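Local structure of peptidase M16 inactive domain family protein (Pseudomonas fluorescens, 3GWB) at residues 154-157 / 158-161; 89-92 / 93-96. The protein is an M16-family peptidase homologue that probably has no peptidase activity of its own, its hydrolase and metal-binding roles being unconfirmed. All coordinates share one frame; numbering follows the deposited sequence.

Contact 1 (154-157 / 158-161); sequences ELMK and RLYG
L155 and L159, four residues apart, meet through their CD1 methyls at 4.3 Å on the side of the helix turned to the protein interior. Next to them the selenomethionine M156 and Y160 run side by side and point the same way. The terminal methyl does the touching here: M156 CE lies 3.6 Å from Y160 CE2. The selenium sits at the edge of the ring, 82° off its normal, in a Met-aromatic contact with SE 5.2 Å from the centroid. Further out, the Y160 hydroxyl is held by a hydrogen bond to R309 O, and its ring also meets that of H163.

All of this belongs to the last turns of helix 147-160, which lays both leucines on strands 249-257 and 414-419 of the five-stranded sheet. The helical bonds run on to the end: L159 N to L155 O at 3.0 Å, Y160 N to M156 O, and G161 N to K157 O at 2.8 Å. G161 then leaves the helix with positive phi, and a water donates to G161 O at 2.8 Å and weakly to K157 O.

At the polar edge E154 and R158 form a salt bridge along the helix. The first torsion of E154 (chi1 172°) swings CG away from the backbone N, and a bend at chi2 then brings OE2 to 2.7 Å from R158 NE. The N-H is poorly aimed, making the hydrogen bond weak, and the carboxylate and guanidinium planes stand 70° apart. R158 reaches this position on an extended chain that also rests on V416, with NH1 bonded weakly to S239 OG. With an alanine here, the E154 carboxylate would probably be left without its cationic mate, and V416 without the covering aliphatic chain.

Contact 2 (89-92 / 93-96); sequences GAYK and DMAV
A tight beta hairpin joins strand 85-90 to strand 95-102, and these eight residues are its turn end. G89 and V96 form a hydrogen-bonded antiparallel pair: V96 N to G89 O is short at 2.6 Å, and G89 N returns a bond to V96 O at 3.1 Å. The same G89 O takes a CA-H contact from A95. A90 and A95 are the following, non-hydrogen-bonded pair; A90 CB and A95 CB stand 4.3 Å apart on one face of the sheet, where both touch N60 of helix 55-62. Y91 N to M94 O, at 2.8 Å, is the last hairpin bond; K92 and D93 beyond it have backbone angles near those of a type I turn, but M94 N does not bond back to Y91 O.

The hairpin forms one margin of a six-stranded mixed sheet, with strand 85-90 outermost within the chain.

On the face opposite the alanine methyls, the Y91 ring lies back along the hairpin. Its CD2 meets M94 CG at 4.0 Å, the two side chains crossing at a slant. The selenomethionine CG is set between its own backbone N and carbonyl carbon (chi1 56°), which keeps it beside the ring. Farther along, V96 CG1 approaches the ring edge near its plane, 4.3 Å from Y91 CE2. The phenol OH of Y91 ends 3.9 Å from G89 CA, on the side where any other residue would carry its beta carbon. V96 CG2 packs over the G89 backbone, 3.5 Å from G89 N.

The charged ends of the corner residues are taken up by neighbouring loops: K92 NZ donates to Y165 O and H167 O, and D93 OD2 accepts from Q307 N while also hydrogen-bonding Y378 OH.

Overall arrangement
The centres of contacts 1 and 2 lie about 19 Å apart, yet they touch at one point: M156 CE packs 4.0 Å from K92 CE. Contact 2 comes first in the chain and tips the edge hairpin of the six-stranded sheet; contact 1 ends a helix lying against the five-stranded sheet of the other half. The hairpin turn reaches across toward the helix end, and M306, which touches Y160 as well as K92 and D93, lies by both. Contact 2 sits about 7 Å from the chain centre and contact 1 about 18 Å. Contact 2 packs on helix 55-62, which probably matches the zinc-motif helix of active M16 enzymes but lacks its histidines; contact 1 has no such tie.

Contact 1 (154-157 / 158-161)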
ATOM      1  N   GLU A 154      15.408  -1.106  17.627  1.00 23.94           N
ATOM      2  CA  GLU A 154      16.368  -0.873  18.705  1.00 23.99           C
ATOM      3  C   GLU A 154      16.000   0.373  19.509  1.00 22.09           C
ATOM      4  O   GLU A 154      16.111   0.380  20.734  1.00 22.27           O
ATOM      5  CB  GLU A 154      17.780  -0.718  18.126  1.00 27.35           C
ATOM      6  CG  GLU A 154      18.857  -0.275  19.120  1.00 30.42           C
ATOM      7  CD  GLU A 154      19.071  -1.263  20.255  1.00 33.97           C
ATOM      8  OE1 GLU A 154      18.848  -2.475  20.043  1.00 35.70           O
ATOM      9  OE2 GLU A 154      19.481  -0.829  21.355  1.00 35.63           O
ATOM     10  N   LEU A 155      15.564   1.424  18.819  1.00 20.89           N
ATOM     11  CA  LEU A 155      15.190   2.665  19.490  1.00 20.27           C
ATOM     12  C   LEU A 155      14.015   2.439  20.438  1.00 19.29           C
ATOM     13  O   LEU A 155      14.001   2.953  21.558  1.00 18.29           O
ATOM     14  CB  LEU A 155      14.839   3.744  18.458  1.00 20.94           C
ATOM     15  CG  LEU A 155      14.445   5.122  19.001  1.00 23.32           C
ATOM     16  CD1 LEU A 155      15.512   5.634  19.949  1.00 23.94           C
ATOM     17  CD2 LEU A 155      14.256   6.093  17.842  1.00 23.48           C
HETATM   18  N   MSE A 156      13.030   1.666  19.994  1.00 19.02           N
HETATM   19  CA  MSE A 156      11.875   1.380  20.833  1.00 20.50           C
HETATM   20  C   MSE A 156      12.279   0.537  22.042  1.00 19.42           C
HETATM   21  O   MSE A 156      11.644   0.614  23.088  1.00 21.91           O
HETATM   22  CB  MSE A 156      10.775   0.678  20.028  1.00 19.12           C
HETATM   23  CG  MSE A 156      10.011   1.605  19.076  1.00 18.49           C
HETATM   24 SE   MSE A 156       9.168   2.993  19.906  1.00 16.87          SE
HETATM   25  CE  MSE A 156       7.612   2.223  20.389  1.00 19.20           C
ATOM     26  N   LYS A 157      13.337  -0.256  21.906  1.00 19.63           N
ATOM     27  CA  LYS A 157      13.810  -1.077  23.021  1.00 19.58           C
ATOM     28  C   LYS A 157      14.452  -0.201  24.095  1.00 19.50           C
ATOM     29  O   LYS A 157      14.192  -0.371  25.289  1.00 21.37           O
ATOM     30  CB  LYS A 157      14.843  -2.101  22.546  1.00 21.75           C
ATOM     31  CG  LYS A 157      14.326  -3.123  21.544  1.00 27.14           C
ATOM     32  CD  LYS A 157      15.438  -4.087  21.118  1.00 30.54           C
ATOM     33  CE  LYS A 157      14.977  -5.006  20.000  1.00 32.43           C
ATOM     34  NZ  LYS A 157      16.086  -5.860  19.494  1.00 34.17           N
ATOM     35  N   ARG A 158      15.304   0.725  23.665  1.00 18.40           N
ATOM     36  CA  ARG A 158      15.996   1.629  24.580  1.00 18.89           C
ATOM     37  C   ARG A 158      15.025   2.576  25.277  1.00 18.28           C
ATOM     38  O   ARG A 158      15.199   2.922  26.444  1.00 18.97           O
ATOM     39  CB  ARG A 158      17.045   2.442  23.814  1.00 18.23           C
ATOM     40  CG  ARG A 158      18.287   1.650  23.412  1.00 22.68           C
ATOM     41  CD  ARG A 158      19.058   2.353  22.307  1.00 25.99           C
ATOM     42  NE  ARG A 158      20.274   1.632  21.943  1.00 28.56           N
ATOM     43  CZ  ARG A 158      21.439   1.774  22.565  1.00 27.53           C
ATOM     44  NH1 ARG A 158      21.547   2.618  23.582  1.00 28.08           N
ATOM     45  NH2 ARG A 158      22.493   1.063  22.182  1.00 26.77           N
ATOM     46  N   LEU A 159      13.987   2.973  24.552  1.00 17.54           N
ATOM     47  CA  LEU A 159      12.981   3.897  25.061  1.00 15.17           C
ATOM     48  C   LEU A 159      12.041   3.292  26.106  1.00 16.23           C
ATOM     49  O   LEU A 159      11.763   3.914  27.135  1.00 14.86           O
ATOM     50  CB  LEU A 159      12.144   4.418  23.888  1.00 15.96           C
ATOM     51  CG  LEU A 159      11.902   5.918  23.708  1.00 16.87           C
ATOM     52  CD1 LEU A 159      13.221   6.625  23.473  1.00 16.38           C
ATOM     53  CD2 LEU A 159      10.970   6.143  22.516  1.00 16.71           C
ATOM     54  N   TYR A 160      11.555   2.082  25.841  1.00 15.24           N
ATOM     55  CA  TYR A 160      10.602   1.419  26.735  1.00 15.20           C
ATOM     56  C   TYR A 160      11.087   0.244  27.595  1.00 15.61           C
ATOM     57  O   TYR A 160      10.349  -0.231  28.457  1.00 17.70           O
ATOM     58  CB  TYR A 160       9.399   0.968  25.909  1.00 14.91           C
ATOM     59  CG  TYR A 160       8.551   2.110  25.407  1.00 14.43           C
ATOM     60  CD1 TYR A 160       7.617   2.718  26.240  1.00 15.20           C
ATOM     61  CD2 TYR A 160       8.683   2.588  24.104  1.00 13.35           C
ATOM     62  CE1 TYR A 160       6.827   3.775  25.797  1.00 15.24           C
ATOM     63  CE2 TYR A 160       7.890   3.655  23.646  1.00 14.47           C
ATOM     64  CZ  TYR A 160       6.966   4.239  24.505  1.00 14.21           C
ATOM     65  OH  TYR A 160       6.176   5.286  24.084  1.00 16.25           O
ATOM     66  N   GLY A 161      12.301  -0.239  27.364  1.00 17.16           N
ATOM     67  CA  GLY A 161      12.801  -1.350  28.164  1.00 19.51           C
ATOM     68  C   GLY A 161      11.887  -2.570  28.207  1.00 20.11           C
ATOM     69  O   GLY A 161      11.665  -3.220  27.183  1.00 19.54           O
TER
HETATM   70  O   HOH W   1      13.471  -3.705  25.137  1.00 35.42           O

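Contact 2 (89-92 / 93-96)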
ATOM      1  N   GLY A  89      -6.540  -3.983  11.240  1.00 13.23           N
ATOM      2  CA  GLY A  89      -5.184  -3.588  11.553  1.00 12.69           C
ATOM      3  C   GLY A  89      -4.950  -3.679  13.047  1.00 10.23           C
ATOM      4  O   GLY A  89      -5.859  -3.427  13.833  1.00  9.39           O
ATOM      5  N   ALA A  90      -3.736  -4.053  13.433  1.00 11.41           N
ATOM      6  CA  ALA A  90      -3.375  -4.165  14.839  1.00 13.32           C
ATOM      7  C   ALA A  90      -2.135  -3.305  15.066  1.00 14.51           C
ATOM      8  O   ALA A  90      -1.241  -3.249  14.217  1.00 15.12           O
ATOM      9  CB  ALA A  90      -3.099  -5.627  15.202  1.00 12.82           C
ATOM     10  N   TYR A  91      -2.096  -2.632  16.211  1.00 14.92           N
ATOM     11  CA  TYR A  91      -0.995  -1.742  16.551  1.00 17.97           C
ATOM     12  C   TYR A  91      -0.483  -2.023  17.957  1.00 16.61           C
ATOM     13  O   TYR A  91      -0.573  -3.148  18.436  1.00 17.95           O
ATOM     14  CB  TYR A  91      -1.492  -0.302  16.420  1.00 22.72           C
ATOM     15  CG  TYR A  91      -2.196  -0.088  15.099  1.00 30.92           C
ATOM     16  CD1 TYR A  91      -1.472  -0.019  13.910  1.00 31.94           C
ATOM     17  CD2 TYR A  91      -3.588  -0.054  15.024  1.00 32.11           C
ATOM     18  CE1 TYR A  91      -2.110   0.073  12.677  1.00 33.71           C
ATOM     19  CE2 TYR A  91      -4.243   0.038  13.795  1.00 34.11           C
ATOM     20  CZ  TYR A  91      -3.497   0.099  12.626  1.00 34.56           C
ATOM     21  OH  TYR A  91      -4.125   0.176  11.404  1.00 39.04           O
ATOM     22  N   LYS A  92       0.051  -0.999  18.614  1.00 16.88           N
ATOM     23  CA  LYS A  92       0.586  -1.145  19.960  1.00 17.16           C
ATOM     24  C   LYS A  92      -0.506  -1.234  21.017  1.00 17.91           C
ATOM     25  O   LYS A  92      -0.524  -2.170  21.809  1.00 17.41           O
ATOM     26  CB  LYS A  92       1.507   0.033  20.300  1.00 17.10           C
ATOM     27  CG  LYS A  92       2.768   0.130  19.464  1.00 17.48           C
ATOM     28  CD  LYS A  92       3.776  -0.912  19.869  1.00 17.42           C
ATOM     29  CE  LYS A  92       5.134  -0.643  19.236  1.00 18.01           C
ATOM     30  NZ  LYS A  92       6.156  -1.577  19.770  1.00 20.15           N
ATOM     31  N   ASP A  93      -1.413  -0.263  21.045  1.00 17.65           N
ATOM     32  CA  ASP A  93      -2.461  -0.298  22.056  1.00 20.81           C
ATOM     33  C   ASP A  93      -3.873  -0.586  21.558  1.00 19.20           C
ATOM     34  O   ASP A  93      -4.796  -0.701  22.355  1.00 22.14           O
ATOM     35  CB  ASP A  93      -2.428   0.985  22.919  1.00 23.28           C
ATOM     36  CG  ASP A  93      -2.568   2.255  22.107  1.00 26.05           C
ATOM     37  OD1 ASP A  93      -2.500   2.185  20.861  1.00 26.08           O
ATOM     38  OD2 ASP A  93      -2.738   3.336  22.721  1.00 26.43           O
HETATM   39  N   MSE A  94      -4.052  -0.725  20.249  1.00 17.01           N
HETATM   40  CA  MSE A  94      -5.374  -1.032  19.718  1.00 15.54           C
HETATM   41  C   MSE A  94      -5.318  -1.960  18.508  1.00 14.29           C
HETATM   42  O   MSE A  94      -4.262  -2.164  17.908  1.00 13.66           O
HETATM   43  CB  MSE A  94      -6.139   0.252  19.345  1.00 17.72           C
HETATM   44  CG  MSE A  94      -5.439   1.184  18.351  1.00 21.25           C
HETATM   45 SE   MSE A  94      -6.527   2.482  17.662  1.00 23.64          SE
HETATM   46  CE  MSE A  94      -6.700   3.587  19.050  1.00 20.35           C
ATOM     47  N   ALA A  95      -6.467  -2.540  18.190  1.00 12.39           N
ATOM     48  CA  ALA A  95      -6.633  -3.425  17.043  1.00 12.68           C
ATOM     49  C   ALA A  95      -7.977  -3.001  16.471  1.00 11.96           C
ATOM     50  O   ALA A  95      -8.912  -2.705  17.220  1.00 12.62           O
ATOM     51  CB  ALA A  95      -6.672  -4.888  17.480  1.00 12.10           C
ATOM     52  N   VAL A  96      -8.081  -2.972  15.149  1.00 10.61           N
ATOM     53  CA  VAL A  96      -9.318  -2.527  14.533  1.00 11.34           C
ATOM     54  C   VAL A  96      -9.893  -3.465  13.486  1.00 10.69           C
ATOM     55  O   VAL A  96      -9.188  -4.280  12.887  1.00  8.75           O
ATOM     56  CB  VAL A  96      -9.120  -1.138  13.869  1.00 13.66           C
ATOM     57  CG1 VAL A  96      -8.413  -0.187  14.842  1.00 15.53           C
ATOM     58  CG2 VAL A  96      -8.300  -1.276  12.596  1.00 15.59           C
TER